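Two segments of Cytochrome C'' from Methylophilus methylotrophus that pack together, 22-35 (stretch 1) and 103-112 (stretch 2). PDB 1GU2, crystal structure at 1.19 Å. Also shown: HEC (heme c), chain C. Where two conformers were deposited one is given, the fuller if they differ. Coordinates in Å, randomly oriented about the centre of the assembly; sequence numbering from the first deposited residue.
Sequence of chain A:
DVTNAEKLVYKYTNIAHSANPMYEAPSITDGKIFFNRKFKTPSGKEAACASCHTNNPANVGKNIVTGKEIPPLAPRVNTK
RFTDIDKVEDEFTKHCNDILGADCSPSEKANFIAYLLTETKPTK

Stretch 1, residues 22-35: MYEAPSITDGKIFF
Stretch 2 (103-112) DCSPSEKANF

Residues 22-27 form an irregular lead-in, turned at M22 and E24 and extended from A25 to S27 (phi/psi -157/154, -61/148 and -117/110), to a helix that begins at I28 and continues beyond F35; residues 103-105 lead likewise into a helix that starts at P106 and runs past F112. The two helices cross almost at right angles, their N-to-C directions 101° apart (signed angle -101°), with axes only 7.8 Å apart at closest approach.

Such closeness depends on G31. G31 CA lies 4.2 Å from F112 CA and 3.6 Å from N111 O, so the bare glycine backbone is the hollow into which the second helix settles. A CB on G31 would point toward that helix and stand 2.2 Å from N111 O, a clash; glycine fits where no side chain has room.

Beside this crossing, N111 (chi1 -72°, chi2 -15°) reaches across to the lead-in. N111 OD1 accepts two hydrogen bonds, from S27 N at 2.8 Å, nearly straight at 172°, and from Y23 OH at 2.8 Å. The amide suits the site because its other end can donate: N111 ND2 gives a hydrogen bond to each of two waters, 2.9 Å to each water oxygen. One water oxygen donates in turn to D30 OD1 (2.7 Å), the other weakly to D30 O (3.5 Å). S27 (chi1 t) is the N-cap of its helix, S27 OG accepting from D30 N at 2.9 Å, so its backbone NH serves N111 while its hydroxyl caps the helix.

Y23 (phi/psi -82/121, chi1 t, chi2 -94°) lays its ring over the start of helix 106-112. S107 CB sits over one face, 3.7 Å from the centroid of the Y23 ring, and Y23 OH passes 3.4 Å from A110 CB. The small S107 and A110 leave a shallow seat for this broad ring.

Past G31, F34 (chi1 t, chi2 -97°) fills a pocket lined by C104, E108 and F112. E108 CB lies over one face of its ring, while C104 SG, 4.0 Å from F34 CZ, and F112 CD2, 4.2 Å from F34 CD1, meet its edge. Beyond the ring, E108 OE1 accepts a hydrogen bond from S105 N at 2.9 Å. F112 (chi1 t, chi2 -113°) extends to F35 (chi1 t, chi2 67°): F112 CE2 is 3.4 Å from F35 CD1, with the planes 26° apart but slid so that the rings barely overlap. The heme closes this apolar end, its methyl HEC CMB lying over one face of F112, 3.9 Å from F112 CE1, and 3.7 Å from F34 CE1.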

ATOM      1  N   MET A  22       2.798  21.166   4.410  1.00 14.22           N
ATOM      2  CA  MET A  22       2.955  21.297   2.966  1.00 15.11           C
ATOM      3  C   MET A  22       2.287  20.165   2.209  1.00 15.27           C
ATOM      4  O   MET A  22       2.033  20.304   1.011  1.00 18.90           O
ATOM      5  CB  MET A  22       4.446  21.432   2.624  1.00 20.53           C
ATOM      6  CG  MET A  22       4.998  22.859   3.078  1.00 21.36           C
ATOM      7  SD  MET A  22       6.655  22.921   2.543  1.00 23.80           S
ATOM      8  CE  MET A  22       6.387  23.108   0.777  1.00 37.49           C
ATOM      9  N   TYR A  23       1.977  19.058   2.870  1.00 13.26           N
ATOM     10  CA  TYR A  23       1.231  17.982   2.215  1.00 12.72           C
ATOM     11  C   TYR A  23      -0.225  18.302   2.242  1.00 12.34           C
ATOM     12  O   TYR A  23      -0.798  18.456   3.351  1.00 14.31           O
ATOM     13  CB  TYR A  23       1.505  16.668   2.931  1.00 13.16           C
ATOM     14  CG  TYR A  23       0.809  15.483   2.312  1.00 11.22           C
ATOM     15  CD1 TYR A  23      -0.419  15.023   2.750  1.00 11.41           C
ATOM     16  CD2 TYR A  23       1.383  14.784   1.275  1.00 11.67           C
ATOM     17  CE1 TYR A  23      -1.051  13.945   2.179  1.00 12.50           C
ATOM     18  CE2 TYR A  23       0.786  13.690   0.681  1.00 10.67           C
ATOM     19  CZ  TYR A  23      -0.436  13.280   1.156  1.00 11.25           C
ATOM     20  OH  TYR A  23      -1.090  12.186   0.623  1.00 11.92           O
ATOM     21  N   GLU A  24      -0.846  18.388   1.099  1.00 12.84           N
ATOM     22  CA  GLU A  24      -2.244  18.832   0.990  1.00 16.10           C
ATOM     23  C   GLU A  24      -3.218  17.829   0.412  1.00 14.51           C
ATOM     24  O   GLU A  24      -4.404  17.838   0.755  1.00 16.09           O
ATOM     25  CB  GLU A  24      -2.306  20.093   0.104  1.00 23.50           C
ATOM     26  CG  GLU A  24      -1.658  21.250   0.883  1.00 31.36           C
ATOM     27  CD  GLU A  24      -1.682  22.560   0.137  1.00 41.82           C
ATOM     28  OE1 GLU A  24      -2.051  22.623  -1.046  1.00 45.92           O
ATOM     29  OE2 GLU A  24      -1.287  23.531   0.790  1.00 61.17           O
ATOM     30  N   ALA A  25      -2.735  16.960  -0.469  1.00 13.02           N
ATOM     31  CA  ALA A  25      -3.572  16.018  -1.204  1.00 13.70           C
ATOM     32  C   ALA A  25      -2.718  14.865  -1.651  1.00 12.28           C
ATOM     33  O   ALA A  25      -1.520  14.995  -1.845  1.00 13.83           O
ATOM     34  CB  ALA A  25      -4.199  16.736  -2.392  1.00 15.54           C
ATOM     35  N   PRO A  26      -3.332  13.710  -1.838  1.00 10.89           N
ATOM     36  CA  PRO A  26      -2.565  12.545  -2.326  1.00 12.28           C
ATOM     37  C   PRO A  26      -1.908  12.711  -3.681  1.00 11.12           C
ATOM     38  O   PRO A  26      -2.438  13.356  -4.604  1.00 13.97           O
ATOM     39  CB  PRO A  26      -3.638  11.460  -2.466  1.00 16.38           C
ATOM     40  CG  PRO A  26      -4.794  11.883  -1.689  1.00 14.57           C
ATOM     41  CD  PRO A  26      -4.722  13.383  -1.514  1.00 12.98           C
ATOM     42  N   SER A  27      -0.770  12.064  -3.845  1.00 11.80           N
ATOM     43  CA  SER A  27      -0.068  11.941  -5.095  1.00 12.89           C
ATOM     44  C   SER A  27      -0.005  10.483  -5.516  1.00 12.55           C
ATOM     45  O   SER A  27       0.715   9.710  -4.868  1.00 11.66           O
ATOM     46  CB  SER A  27       1.385  12.406  -4.925  1.00 14.22           C
ATOM     47  OG  SER A  27       2.128  12.086  -6.090  1.00 15.74           O
ATOM     48  N   ILE A  28      -0.750  10.157  -6.559  1.00 12.21           N
ATOM     49  CA  ILE A  28      -0.655   8.783  -7.018  1.00 13.14           C
ATOM     50  C   ILE A  28       0.699   8.458  -7.640  1.00 12.60           C
ATOM     51  O   ILE A  28       1.123   7.296  -7.560  1.00 13.29           O
ATOM     52  CB  ILE A  28      -1.807   8.525  -7.974  0.50 16.98           C
ATOM     53  CG1 ILE A  28      -2.984   8.258  -6.990  0.50 19.80           C
ATOM     54  CG2 ILE A  28      -1.740   7.434  -8.989  0.50 19.40           C
ATOM     55  CD1 ILE A  28      -4.165   8.795  -7.685  0.50 31.30           C
ATOM     56  N   THR A  29       1.383   9.422  -8.208  1.00 13.47           N
ATOM     57  CA  THR A  29       2.748   9.232  -8.670  1.00 14.42           C
ATOM     58  C   THR A  29       3.667   8.816  -7.529  1.00 13.59           C
ATOM     59  O   THR A  29       4.490   7.875  -7.633  1.00 14.36           O
ATOM     60  CB  THR A  29       3.265  10.516  -9.352  1.00 17.59           C
ATOM     61  OG1 THR A  29       2.507  10.800 -10.521  1.00 22.93           O
ATOM     62  CG2 THR A  29       4.687  10.274  -9.870  1.00 24.97           C
ATOM     63  N   ASP A  30       3.547   9.551  -6.410  1.00 12.99           N
ATOM     64  CA  ASP A  30       4.398   9.177  -5.276  1.00 12.62           C
ATOM     65  C   ASP A  30       4.003   7.848  -4.697  1.00 11.69           C
ATOM     66  O   ASP A  30       4.879   7.104  -4.235  1.00 12.46           O
ATOM     67  CB  ASP A  30       4.348  10.281  -4.217  1.00 13.12           C
ATOM     68  CG  ASP A  30       5.078  11.563  -4.624  1.00 15.54           C
ATOM     69  OD1 ASP A  30       4.760  12.584  -3.959  1.00 17.69           O
ATOM     70  OD2 ASP A  30       5.916  11.543  -5.541  1.00 18.21           O
ATOM     71  N   GLY A  31       2.737   7.514  -4.687  1.00 10.85           N
ATOM     72  CA  GLY A  31       2.323   6.183  -4.198  1.00 11.66           C
ATOM     73  C   GLY A  31       2.889   5.070  -5.057  1.00 10.92           C
ATOM     74  O   GLY A  31       3.337   4.058  -4.503  1.00 11.09           O
ATOM     75  N   LYS A  32       2.894   5.234  -6.379  1.00 11.48           N
ATOM     76  CA  LYS A  32       3.474   4.262  -7.264  1.00 11.32           C
ATOM     77  C   LYS A  32       4.995   4.148  -7.076  1.00 11.24           C
ATOM     78  O   LYS A  32       5.579   3.053  -7.055  1.00 11.41           O
ATOM     79  CB  LYS A  32       3.111   4.622  -8.738  1.00 13.58           C
ATOM     80  CG  LYS A  32       3.638   3.623  -9.732  1.00 16.02           C
ATOM     81  CD  LYS A  32       3.264   3.996 -11.159  1.00 23.76           C
ATOM     82  CE  LYS A  32       3.486   2.842 -12.107  1.00 28.26           C
ATOM     83  NZ  LYS A  32       2.697   3.028 -13.342  1.00 42.08           N
ATOM     84  N   ILE A  33       5.682   5.296  -6.914  1.00 12.00           N
ATOM     85  CA  ILE A  33       7.122   5.247  -6.665  1.00 12.53           C
ATOM     86  C   ILE A  33       7.402   4.534  -5.367  1.00 12.62           C
ATOM     87  O   ILE A  33       8.335   3.713  -5.338  1.00 13.24           O
ATOM     88  CB  ILE A  33       7.694   6.667  -6.667  1.00 14.45           C
ATOM     89  CG1 ILE A  33       7.715   7.291  -8.051  1.00 16.14           C
ATOM     90  CG2 ILE A  33       9.088   6.679  -6.020  1.00 17.07           C
ATOM     91  CD1 ILE A  33       7.975   8.778  -8.090  1.00 17.67           C
ATOM     92  N   PHE A  34       6.639   4.786  -4.325  1.00 11.58           N
ATOM     93  CA  PHE A  34       6.809   4.133  -3.038  1.00 11.45           C
ATOM     94  C   PHE A  34       6.667   2.619  -3.205  1.00 11.31           C
ATOM     95  O   PHE A  34       7.431   1.834  -2.657  1.00 11.50           O
ATOM     96  CB  PHE A  34       5.766   4.694  -2.087  1.00 12.03           C
ATOM     97  CG  PHE A  34       5.563   3.939  -0.791  1.00 11.59           C
ATOM     98  CD1 PHE A  34       4.514   3.016  -0.699  1.00 13.92           C
ATOM     99  CD2 PHE A  34       6.393   4.161   0.296  1.00 12.71           C
ATOM    100  CE1 PHE A  34       4.261   2.348   0.480  1.00 17.26           C
ATOM    101  CE2 PHE A  34       6.141   3.485   1.490  1.00 16.24           C
ATOM    102  CZ  PHE A  34       5.100   2.583   1.532  1.00 17.87           C
ATOM    103  N   PHE A  35       5.692   2.159  -3.977  1.00 10.83           N
ATOM    104  CA  PHE A  35       5.401   0.728  -4.174  1.00 10.60           C
ATOM    105  C   PHE A  35       6.522  -0.000  -4.894  1.00 10.84           C
ATOM    106  O   PHE A  35       6.771  -1.169  -4.594  1.00 11.25           O
ATOM    107  CB  PHE A  35       4.074   0.623  -4.937  1.00 11.31           C
ATOM    108  CG  PHE A  35       3.567  -0.770  -5.188  1.00 11.98           C
ATOM    109  CD1 PHE A  35       3.145  -1.602  -4.148  1.00 11.84           C
ATOM    110  CD2 PHE A  35       3.515  -1.279  -6.484  1.00 12.51           C
ATOM    111  CE1 PHE A  35       2.697  -2.898  -4.391  1.00 11.40           C
ATOM    112  CE2 PHE A  35       3.052  -2.565  -6.757  1.00 12.59           C
ATOM    113  CZ  PHE A  35       2.646  -3.370  -5.697  1.00 12.39           C
ATOM    114  N   ASP A 103       6.185   1.937  11.204  1.00 10.87           N
ATOM    115  CA  ASP A 103       4.919   2.181  10.480  1.00 11.64           C
ATOM    116  C   ASP A 103       5.219   3.035   9.248  1.00 11.19           C
ATOM    117  O   ASP A 103       6.154   3.828   9.164  1.00 13.21           O
ATOM    118  CB  ASP A 103       3.895   2.834  11.386  1.00 11.79           C
ATOM    119  CG  ASP A 103       2.446   2.649  10.953  1.00 13.06           C
ATOM    120  OD1 ASP A 103       2.193   2.082   9.894  1.00 12.85           O
ATOM    121  OD2 ASP A 103       1.516   3.076  11.671  1.00 17.72           O
ATOM    122  N   CYS A 104       4.343   2.878   8.243  1.00 10.90           N
ATOM    123  CA  CYS A 104       4.389   3.827   7.104  1.00 11.38           C
ATOM    124  C   CYS A 104       3.835   5.142   7.599  1.00 11.46           C
ATOM    125  O   CYS A 104       3.005   5.173   8.555  1.00 11.84           O
ATOM    126  CB  CYS A 104       3.543   3.247   5.960  1.00 11.98           C
ATOM    127  SG  CYS A 104       4.071   1.620   5.308  1.00 13.64           S
ATOM    128  N   SER A 105       4.262   6.248   6.986  1.00 11.02           N
ATOM    129  CA  SER A 105       3.731   7.568   7.428  1.00 10.88           C
ATOM    130  C   SER A 105       2.332   7.787   6.901  1.00 10.31           C
ATOM    131  O   SER A 105       1.903   7.130   5.924  1.00  9.98           O
ATOM    132  CB  SER A 105       4.641   8.676   6.997  1.00 11.92           C
ATOM    133  OG  SER A 105       4.429   9.059   5.636  1.00 11.78           O
ATOM    134  N   PRO A 106       1.551   8.677   7.528  1.00 10.07           N
ATOM    135  CA  PRO A 106       0.222   8.961   7.013  1.00 10.51           C
ATOM    136  C   PRO A 106       0.187   9.369   5.545  1.00  9.61           C
ATOM    137  O   PRO A 106      -0.690   8.906   4.784  1.00  9.69           O
ATOM    138  CB  PRO A 106      -0.263  10.086   7.968  1.00 11.52           C
ATOM    139  CG  PRO A 106       0.510   9.942   9.205  1.00 16.13           C
ATOM    140  CD  PRO A 106       1.848   9.366   8.812  1.00 10.21           C
ATOM    141  N   SER A 107       1.134  10.207   5.080  1.00 10.02           N
ATOM    142  CA  SER A 107       1.164  10.566   3.666  1.00  9.92           C
ATOM    143  C   SER A 107       1.513   9.381   2.777  1.00  9.21           C
ATOM    144  O   SER A 107       0.957   9.251   1.684  1.00  9.33           O
ATOM    145  CB  SER A 107       2.115  11.736   3.382  1.00 10.35           C
ATOM    146  OG  SER A 107       3.446  11.475   3.742  1.00 12.35           O
ATOM    147  N   GLU A 108       2.412   8.478   3.182  1.00  9.27           N
ATOM    148  CA  GLU A 108       2.690   7.301   2.436  1.00  9.46           C
ATOM    149  C   GLU A 108       1.435   6.454   2.311  1.00  8.80           C
ATOM    150  O   GLU A 108       1.167   5.920   1.231  1.00  9.66           O
ATOM    151  CB  GLU A 108       3.837   6.475   3.085  1.00  9.79           C
ATOM    152  CG  GLU A 108       5.193   7.088   2.948  1.00 10.85           C
ATOM    153  CD  GLU A 108       6.281   6.347   3.697  1.00 12.47           C
ATOM    154  OE1 GLU A 108       5.988   5.746   4.767  1.00 12.74           O
ATOM    155  OE2 GLU A 108       7.443   6.357   3.185  1.00 13.85           O
ATOM    156  N   LYS A 109       0.654   6.315   3.371  1.00  9.05           N
ATOM    157  CA  LYS A 109      -0.564   5.493   3.315  1.00 10.10           C
ATOM    158  C   LYS A 109      -1.611   6.129   2.424  1.00  9.18           C
ATOM    159  O   LYS A 109      -2.245   5.468   1.607  1.00  9.59           O
ATOM    160  CB  LYS A 109      -1.111   5.275   4.744  1.00 10.61           C
ATOM    161  CG  LYS A 109      -0.213   4.444   5.648  1.00 11.02           C
ATOM    162  CD  LYS A 109      -0.867   4.240   7.028  1.00 11.84           C
ATOM    163  CE  LYS A 109       0.099   3.452   7.887  1.00 12.62           C
ATOM    164  NZ  LYS A 109      -0.424   3.304   9.272  1.00 14.94           N
ATOM    165  N   ALA A 110      -1.819   7.451   2.539  1.00  9.87           N
ATOM    166  CA  ALA A 110      -2.758   8.120   1.665  1.00  9.58           C
ATOM    167  C   ALA A 110      -2.362   7.985   0.207  1.00  9.75           C
ATOM    168  O   ALA A 110      -3.179   7.680  -0.674  1.00  9.78           O
ATOM    169  CB  ALA A 110      -2.838   9.582   2.055  1.00 10.44           C
ATOM    170  N   ASN A 111      -1.083   8.223  -0.122  1.00  9.41           N
ATOM    171  CA  ASN A 111      -0.625   8.163  -1.486  1.00  9.27           C
ATOM    172  C   ASN A 111      -0.735   6.741  -2.038  1.00  9.22           C
ATOM    173  O   ASN A 111      -1.121   6.539  -3.197  1.00 10.10           O
ATOM    174  CB  ASN A 111       0.858   8.603  -1.609  1.00  9.42           C
ATOM    175  CG  ASN A 111       1.101  10.083  -1.420  1.00 10.47           C
ATOM    176  OD1 ASN A 111       0.165  10.888  -1.457  1.00 10.91           O
ATOM    177  ND2 ASN A 111       2.369  10.436  -1.244  1.00 11.52           N
ATOM    178  N   PHE A 112      -0.393   5.747  -1.215  1.00  9.64           N
ATOM    179  CA  PHE A 112      -0.432   4.368  -1.662  1.00  9.30           C
ATOM    180  C   PHE A 112      -1.860   3.887  -1.903  1.00  9.21           C
ATOM    181  O   PHE A 112      -2.115   3.250  -2.914  1.00  9.36           O
ATOM    182  CB  PHE A 112       0.300   3.479  -0.650  1.00  9.33           C
ATOM    183  CG  PHE A 112       0.199   2.016  -1.050  1.00  9.19           C
ATOM    184  CD1 PHE A 112      -0.512   1.120  -0.282  1.00 11.16           C
ATOM    185  CD2 PHE A 112       0.833   1.600  -2.208  1.00 10.68           C
ATOM    186  CE1 PHE A 112      -0.600  -0.208  -0.658  1.00 14.46           C
ATOM    187  CE2 PHE A 112       0.732   0.304  -2.623  1.00 13.25           C
ATOM    188  CZ  PHE A 112       0.018  -0.575  -1.838  1.00 13.99           C
TER
HETATM  189 FE   HEC C 125       2.459  -6.634   1.583  1.00  8.86          FE
HETATM  190  CHA HEC C 125      -0.548  -7.885   2.639  1.00 11.22           C
HETATM  191  CHB HEC C 125       1.030  -3.559   1.212  1.00  9.35           C
HETATM  192  CHC HEC C 125       5.573  -5.297   1.014  1.00  8.87           C
HETATM  193  CHD HEC C 125       3.786  -9.798   1.611  1.00 10.79           C
HETATM  194  NA  HEC C 125       0.615  -5.883   1.802  1.00  9.51           N
HETATM  195  C1A HEC C 125      -0.530  -6.552   2.269  1.00  9.86           C
HETATM  196  C2A HEC C 125      -1.639  -5.640   2.319  1.00 10.79           C
HETATM  197  C3A HEC C 125      -1.211  -4.447   1.873  1.00 10.23           C
HETATM  198  C4A HEC C 125       0.197  -4.582   1.590  1.00  8.60           C
HETATM  199  CMA HEC C 125      -2.017  -3.133   1.723  1.00 11.73           C
HETATM  200  CAA HEC C 125      -3.055  -6.008   2.796  1.00 12.04           C
HETATM  201  CBA HEC C 125      -3.262  -5.723   4.295  1.00 13.76           C
HETATM  202  CGA HEC C 125      -4.626  -6.103   4.759  1.00 17.41           C
HETATM  203  O1A HEC C 125      -4.765  -6.489   5.940  1.00 31.97           O
HETATM  204  O2A HEC C 125      -5.600  -6.036   3.991  1.00 25.19           O
HETATM  205  NB  HEC C 125       3.154  -4.788   1.208  1.00  8.74           N
HETATM  206  C1B HEC C 125       2.423  -3.637   1.117  1.00  9.12           C
HETATM  207  C2B HEC C 125       3.321  -2.502   0.949  1.00  9.56           C
HETATM  208  C3B HEC C 125       4.594  -2.989   0.922  1.00  9.17           C
HETATM  209  C4B HEC C 125       4.481  -4.423   1.057  1.00  8.74           C
HETATM  210  CMB HEC C 125       2.892  -1.029   0.835  1.00 10.17           C
HETATM  211  CAB HEC C 125       5.934  -2.236   0.750  1.00  9.95           C
HETATM  212  CBB HEC C 125       6.137  -1.196   1.850  1.00 11.37           C
HETATM  213  NC  HEC C 125       4.297  -7.397   1.347  1.00  9.72           N
HETATM  214  C1C HEC C 125       5.463  -6.677   1.080  1.00  9.16           C
HETATM  215  C2C HEC C 125       6.553  -7.599   0.844  1.00 10.19           C
HETATM  216  C3C HEC C 125       6.057  -8.865   0.987  1.00 10.82           C
HETATM  217  C4C HEC C 125       4.662  -8.744   1.309  1.00 10.06           C
HETATM  218  CMC HEC C 125       7.964  -7.119   0.446  1.00 10.53           C
HETATM  219  CAC HEC C 125       6.733 -10.217   0.758  1.00 12.00           C
HETATM  220  CBC HEC C 125       7.968 -10.425   1.629  1.00 14.41           C
HETATM  221  ND  HEC C 125       1.761  -8.447   2.025  1.00 10.23           N
HETATM  222  C1D HEC C 125       2.480  -9.650   2.012  1.00 10.43           C
HETATM  223  C2D HEC C 125       1.684 -10.703   2.585  1.00 11.65           C
HETATM  224  C3D HEC C 125       0.531 -10.133   3.048  1.00 12.68           C
HETATM  225  C4D HEC C 125       0.523  -8.763   2.585  1.00 11.22           C
HETATM  226  CMD HEC C 125       2.101 -12.181   2.693  1.00 15.92           C
HETATM  227  CAD HEC C 125      -0.526 -10.823   3.946  1.00 15.71           C
HETATM  228  CBD HEC C 125      -1.425 -11.815   3.166  1.00 16.14           C
HETATM  229  CGD HEC C 125      -2.671 -11.185   2.579  1.00 19.42           C
HETATM  230  O1D HEC C 125      -3.274 -11.730   1.609  1.00 16.65           O
HETATM  231  O2D HEC C 125      -3.113 -10.122   3.089  1.00 15.66           O
HETATM  232  O   HOH W   1       4.361   8.298  -1.010  1.00 15.09           O
HETATM  233  O   HOH W   2       3.227  13.161  -1.828  1.00 18.18           O